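PDB 6H8M: neurotrypsin from Mus musculus, which is a secreted multidomain serine protease with a role in neuronal plasticity, represented here by its third scavenger receptor cysteine-rich domain. Local coordinates for residues I6-G11 against A101-D106; G17-F22 against G28-D33. All coordinates share one frame; numbering follows the deposited sequence.

How the contacts relate
Both contacts lie in the interior of the third SRCR domain, their centres about 9 Å apart. Along the chain contact 2 is nested in the loop that contact 1 closes: 6-11, 17-22, 28-33, then 101-106. Strands 6-10, 18-23 and 26-30 are consecutive antiparallel neighbours in the main sheet, with 18-23 in the middle; Val9 O lies 2.8 Å from Arg18 N. Strand 102-105 pairs with 53-56 in a separate small sheet; just ahead of it Ala101 N lies 2.8 Å from Ile30 O, a probable hydrogen bond. The first strand, at the edge of the main sheet, and the last, in the small one, thus meet beside the hairpin and bring the domain's two ends together.

Contact 1 (I6-G11 against A101-D106); sequences IRLVDG and AGVICD
Leu8 meets Val103 and Cys105 where the first and last strands of the SRCR fold come together, a fold in which a main sheet and a small two-stranded one accompany helix 37-46. Strands 6-10 and 102-105 belong to different sheets, and their nearest CA atoms, in Leu8 and Gly102, remain 7.8 Å apart. The contact is therefore made by side chains alone and is small, burying 96 Å² in all. Leu8 points its side chain at the later strand. Its CB remains back from Val103, and CG comes no closer than 4.3 Å to Val103 CG2. The branch then divides around that methyl: CD1 and CD2 both touch Val103 CG2, the latter at 3.7 Å, so one valine methyl seats in the fork of the leucine. CD1 also reaches on to the sulfur, 4.2 Å from Cys105 SG, a distance of loose apolar contact. The fork is aimed by chi1 of -57°, which places CG opposite the carbonyl carbon, and by a trans chi2. Leu8 and Val103 cross at about a right angle, meeting through their methyls. Val103 and Cys105, two residues apart on one strand, offer their side chains to the same region. Around them, Leu47 packs on Leu8, while Ala40 and Cys44 of helix 37-46 and Val19 of strand 18-23 touch Val103. Cys105 is joined to Cys44 by a disulfide, which ties the last strand covalently to the helix. The valine methyl in the fork, CG2, stands between the backbone N and the carbonyl carbon of Val103.

Contact 2 (G17-F22 against G28-D33); sequences GRVEVF and GTICDD
Val21 and Gly28 form an antiparallel hydrogen-bonded pair in the beta hairpin 18-23/26-30 of the SRCR sheet. Val21 N donates to Gly28 O at 2.9 Å, with an N-H...O angle of 165°, and Gly28 N returns a bond to Val21 O at 2.9 Å. Beyond this pair the strands splay, their short axes making 125°. A water fills in where they part: it is hydrogen-bonded to Val19 O at 2.7 Å and accepts from Ile30 N at 3.0 Å. Cys31, just beyond, is disulfide-bonded to Cys95.

The polar side-chain contacts lie on the face carrying Glu20 and Thr29. Arg18 is extended until chi3, where a bend of 60° brings its guanidinium side-on to Glu20; NE and NH2 both grip the single oxygen OE1, NE at 3.0 Å. OE1 lies in the guanidinium plane, but both nitrogens approach it from the same face of the carboxylate. Arg7 takes the other oxygen, OE2, and Asp10 pairs with Arg18 NH1. Thr29 OG1 is hydrogen-bonded to Asp100. A leucine in place of Arg18 would probably leave Glu20 OE1 without these two donors and Asp10 without this partner, the carboxylate then less firmly fixed though still bound by Arg7.

Apolar contacts complete the interface. Thr29 CG2 lies at the guanidinium edge and 4.0 Å from Glu20 OE1. On the other face Ile30 CD1 meets two valine methyls, Val21 CG1 at 3.7 Å and Val19 CG1 at 3.8 Å.

The hairpin is flanked by strand 6-10, whose Ile6 and Leu8 touch Val21 and Val19, and by strand 68-74, whose Ile68 and His69 touch Thr29 and Val21.

Contact 1 (I6-G11 against A101-D106)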
loop_
_atom_site.group_PDB
_atom_site.type_symbol
_atom_site.label_atom_id
_atom_site.label_comp_id
_atom_site.label_asym_id
_atom_site.label_seq_id
_atom_site.Cartn_x
_atom_site.Cartn_y
_atom_site.Cartn_z
ATOM N N ILE A 6 2.766 -9.190 2.089
ATOM C CA ILE A 6 1.904 -8.052 2.295
ATOM C C ILE A 6 0.695 -8.457 3.123
ATOM O O ILE A 6 0.223 -9.672 3.089
ATOM C CB ILE A 6 1.493 -7.420 0.944
ATOM C CG1 ILE A 6 0.692 -8.336 0.069
ATOM C CG2 ILE A 6 2.698 -6.933 0.189
ATOM C CD1 ILE A 6 0.137 -7.602 -1.134
ATOM N N ARG A 7 0.222 -7.510 3.926
ATOM C CA ARG A 7 -1.005 -7.702 4.705
ATOM C C ARG A 7 -1.720 -6.380 4.823
ATOM O O ARG A 7 -1.129 -5.349 4.728
ATOM C CB ARG A 7 -0.679 -8.291 6.088
ATOM C CG ARG A 7 0.109 -7.395 7.030
ATOM C CD ARG A 7 0.488 -8.080 8.333
ATOM N NE ARG A 7 1.129 -7.080 9.186
ATOM C CZ ARG A 7 1.803 -7.347 10.267
ATOM N NH1 ARG A 7 1.944 -8.613 10.627
ATOM N NH2 ARG A 7 2.308 -6.358 10.978
ATOM N N LEU A 8 -3.029 -6.437 5.074
ATOM C CA LEU A 8 -3.838 -5.284 5.390
ATOM C C LEU A 8 -4.229 -5.299 6.888
ATOM O O LEU A 8 -4.513 -6.403 7.426
ATOM C CB LEU A 8 -5.143 -5.279 4.575
ATOM C CG LEU A 8 -4.911 -5.312 3.064
ATOM C CD1 LEU A 8 -6.266 -5.204 2.374
ATOM C CD2 LEU A 8 -3.919 -4.234 2.585
ATOM N N VAL A 9 -4.066 -4.157 7.557
ATOM C CA VAL A 9 -4.272 -4.064 9.003
ATOM C C VAL A 9 -5.252 -2.937 9.324
ATOM O O VAL A 9 -5.308 -1.911 8.661
ATOM C CB VAL A 9 -2.902 -3.777 9.676
ATOM C CG1 VAL A 9 -3.010 -3.812 11.216
ATOM C CG2 VAL A 9 -1.862 -4.797 9.216
ATOM N N ASP A 10 -6.079 -3.149 10.371
ATOM C CA ASP A 10 -6.904 -2.093 10.966
ATOM C C ASP A 10 -8.109 -1.682 10.100
ATOM O O ASP A 10 -8.713 -0.644 10.402
ATOM C CB ASP A 10 -6.099 -0.852 11.343
ATOM C CG ASP A 10 -5.239 -1.010 12.564
ATOM O OD1 ASP A 10 -5.553 -1.862 13.392
ATOM O OD2 ASP A 10 -4.293 -0.267 12.702
ATOM N N GLY A 11 -8.473 -2.496 9.132
ATOM C CA GLY A 11 -9.694 -2.355 8.345
ATOM C C GLY A 11 -10.889 -2.920 9.083
ATOM O O GLY A 11 -10.744 -3.617 10.025
ATOM N N ALA A 101 -0.157 4.539 3.695
ATOM C CA ALA A 101 -1.093 4.222 2.622
ATOM C C ALA A 101 -1.969 3.028 3.003
ATOM O O ALA A 101 -1.516 2.132 3.746
ATOM C CB ALA A 101 -0.252 3.885 1.389
ATOM N N GLY A 102 -3.109 2.969 2.339
ATOM C CA GLY A 102 -4.098 1.940 2.547
ATOM C C GLY A 102 -4.861 1.640 1.295
ATOM O O GLY A 102 -4.722 2.381 0.315
ATOM N N VAL A 103 -5.780 0.652 1.342
ATOM C CA VAL A 103 -6.568 0.233 0.235
ATOM C C VAL A 103 -7.951 -0.245 0.717
ATOM O O VAL A 103 -8.045 -0.679 1.867
ATOM C CB VAL A 103 -5.913 -0.905 -0.561
ATOM C CG1 VAL A 103 -4.514 -0.501 -1.035
ATOM C CG2 VAL A 103 -5.835 -2.188 0.224
ATOM N N ILE A 104 -8.906 -0.263 -0.223
ATOM C CA ILE A 104 -10.085 -1.064 -0.194
ATOM C C ILE A 104 -10.138 -1.931 -1.431
ATOM O O ILE A 104 -10.222 -1.406 -2.515
ATOM C CB ILE A 104 -11.339 -0.203 -0.099
ATOM C CG1 ILE A 104 -11.300 0.673 1.134
ATOM C CG2 ILE A 104 -12.590 -1.108 -0.101
ATOM C CD1 ILE A 104 -12.368 1.685 1.124
ATOM N N CYS A 105 -10.121 -3.259 -1.258
ATOM C CA CYS A 105 -10.245 -4.191 -2.353
ATOM C C CYS A 105 -11.707 -4.618 -2.552
ATOM O O CYS A 105 -12.477 -4.625 -1.625
ATOM C CB CYS A 105 -9.416 -5.438 -2.100
ATOM S SG CYS A 105 -7.688 -5.151 -1.622
ATOM N N ASP A 106 -12.060 -4.909 -3.820
ATOM C CA ASP A 106 -13.407 -5.315 -4.187
ATOM C C ASP A 106 -14.398 -4.246 -3.705
ATOM O O ASP A 106 -15.425 -4.529 -3.072
ATOM C CB ASP A 106 -13.737 -6.717 -3.681
ATOM C CG ASP A 106 -13.062 -7.834 -4.473
ATOM O OD1 ASP A 106 -12.203 -7.521 -5.374
ATOM O OD2 ASP A 106 -13.326 -8.980 -4.127
#

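Contact 2 (G17-F22 against G28-D33)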
loop_
_atom_site.group_PDB
_atom_site.type_symbol
_atom_site.label_atom_id
_atom_site.label_comp_id
_atom_site.label_asym_id
_atom_site.label_seq_id
_atom_site.Cartn_x
_atom_site.Cartn_y
_atom_site.Cartn_z
ATOM N N GLY A 17 -7.616 -2.049 4.551
ATOM C CA GLY A 17 -6.837 -1.620 5.699
ATOM C C GLY A 17 -5.544 -0.920 5.279
ATOM O O GLY A 17 -5.310 -0.708 4.054
ATOM N N ARG A 18 -4.701 -0.612 6.270
ATOM C CA ARG A 18 -3.370 -0.006 6.010
ATOM C C ARG A 18 -2.461 -1.106 5.443
ATOM O O ARG A 18 -2.439 -2.209 6.024
ATOM C CB ARG A 18 -2.790 0.565 7.307
ATOM C CG ARG A 18 -1.414 1.198 7.149
ATOM C CD ARG A 18 -0.861 1.711 8.464
ATOM N NE ARG A 18 -0.707 0.653 9.452
ATOM C CZ ARG A 18 -1.648 0.287 10.315
ATOM N NH1 ARG A 18 -2.821 0.897 10.315
ATOM N NH2 ARG A 18 -1.414 -0.687 11.176
ATOM N N VAL A 19 -1.725 -0.798 4.373
ATOM C CA VAL A 19 -0.810 -1.764 3.712
ATOM C C VAL A 19 0.456 -1.918 4.522
ATOM O O VAL A 19 1.070 -0.912 4.881
ATOM C CB VAL A 19 -0.450 -1.304 2.289
ATOM C CG1 VAL A 19 0.415 -2.426 1.687
ATOM C CG2 VAL A 19 -1.714 -1.085 1.464
ATOM N N GLU A 20 0.790 -3.166 4.919
ATOM C CA GLU A 20 2.062 -3.435 5.537
ATOM C C GLU A 20 2.816 -4.435 4.659
ATOM O O GLU A 20 2.228 -5.376 4.080
ATOM C CB GLU A 20 1.899 -3.882 6.995
ATOM C CG GLU A 20 1.281 -2.732 7.821
ATOM C CD GLU A 20 1.281 -2.793 9.315
ATOM O OE1 GLU A 20 1.078 -1.715 9.937
ATOM O OE2 GLU A 20 1.481 -3.904 9.800
ATOM N N VAL A 21 4.137 -4.246 4.597
ATOM C CA VAL A 21 4.962 -5.083 3.777
ATOM C C VAL A 21 6.163 -5.542 4.597
ATOM O O VAL A 21 6.620 -4.823 5.495
ATOM C CB VAL A 21 5.429 -4.349 2.521
ATOM C CG1 VAL A 21 4.257 -3.750 1.787
ATOM C CG2 VAL A 21 6.387 -3.223 2.887
ATOM N N PHE A 22 6.637 -6.765 4.332
ATOM C CA PHE A 22 7.680 -7.362 5.139
ATOM C C PHE A 22 8.988 -7.334 4.338
ATOM O O PHE A 22 9.085 -7.945 3.289
ATOM C CB PHE A 22 7.356 -8.812 5.505
ATOM C CG PHE A 22 8.317 -9.417 6.498
ATOM C CD1 PHE A 22 8.134 -9.176 7.849
ATOM C CD2 PHE A 22 9.442 -10.150 6.101
ATOM C CE1 PHE A 22 9.001 -9.706 8.784
ATOM C CE2 PHE A 22 10.320 -10.674 7.047
ATOM C CZ PHE A 22 10.098 -10.454 8.380
ATOM N N GLY A 28 6.548 -3.181 7.910
ATOM C CA GLY A 28 6.540 -1.716 7.877
ATOM C C GLY A 28 5.561 -1.199 6.859
ATOM O O GLY A 28 4.875 -1.989 6.178
ATOM N N THR A 29 5.466 0.102 6.737
ATOM C CA THR A 29 4.370 0.711 5.968
ATOM C C THR A 29 4.901 1.278 4.661
ATOM O O THR A 29 6.066 1.188 4.365
ATOM C CB THR A 29 3.674 1.778 6.827
ATOM O OG1 THR A 29 4.642 2.725 7.295
ATOM C CG2 THR A 29 3.137 1.134 8.084
ATOM N N ILE A 30 3.966 1.870 3.912
ATOM C CA ILE A 30 4.228 2.514 2.649
ATOM C C ILE A 30 3.693 3.942 2.705
ATOM O O ILE A 30 2.533 4.188 3.092
ATOM C CB ILE A 30 3.533 1.745 1.522
ATOM C CG1 ILE A 30 3.954 0.285 1.504
ATOM C CG2 ILE A 30 3.727 2.427 0.189
ATOM C CD1 ILE A 30 3.345 -0.470 0.319
ATOM N N CYS A 31 4.518 4.910 2.322
ATOM C CA CYS A 31 4.135 6.332 2.263
ATOM C C CYS A 31 3.094 6.569 1.141
ATOM O O CYS A 31 3.207 6.009 0.074
ATOM C CB CYS A 31 5.356 7.207 2.017
ATOM S SG CYS A 31 4.977 8.968 2.125
ATOM N N ASP A 32 2.139 7.474 1.376
ATOM C CA ASP A 32 1.044 7.701 0.430
ATOM C C ASP A 32 1.424 8.691 -0.667
ATOM O O ASP A 32 0.565 9.034 -1.460
ATOM C CB ASP A 32 -0.237 8.137 1.153
ATOM C CG ASP A 32 -0.144 9.544 1.752
ATOM O OD1 ASP A 32 0.932 10.176 1.630
ATOM O OD2 ASP A 32 -1.104 9.976 2.404
ATOM N N ASP A 33 2.684 9.198 -0.697
ATOM C CA ASP A 33 3.089 10.166 -1.680
ATOM C C ASP A 33 2.980 9.473 -3.045
ATOM O O ASP A 33 3.631 8.425 -3.297
ATOM C CB ASP A 33 4.528 10.619 -1.416
ATOM C CG ASP A 33 4.783 11.886 -2.212
ATOM O OD1 ASP A 33 4.035 12.873 -2.002
ATOM O OD2 ASP A 33 5.574 11.802 -3.132
HETATM O O HOH W 1 1.118 1.754 4.762
#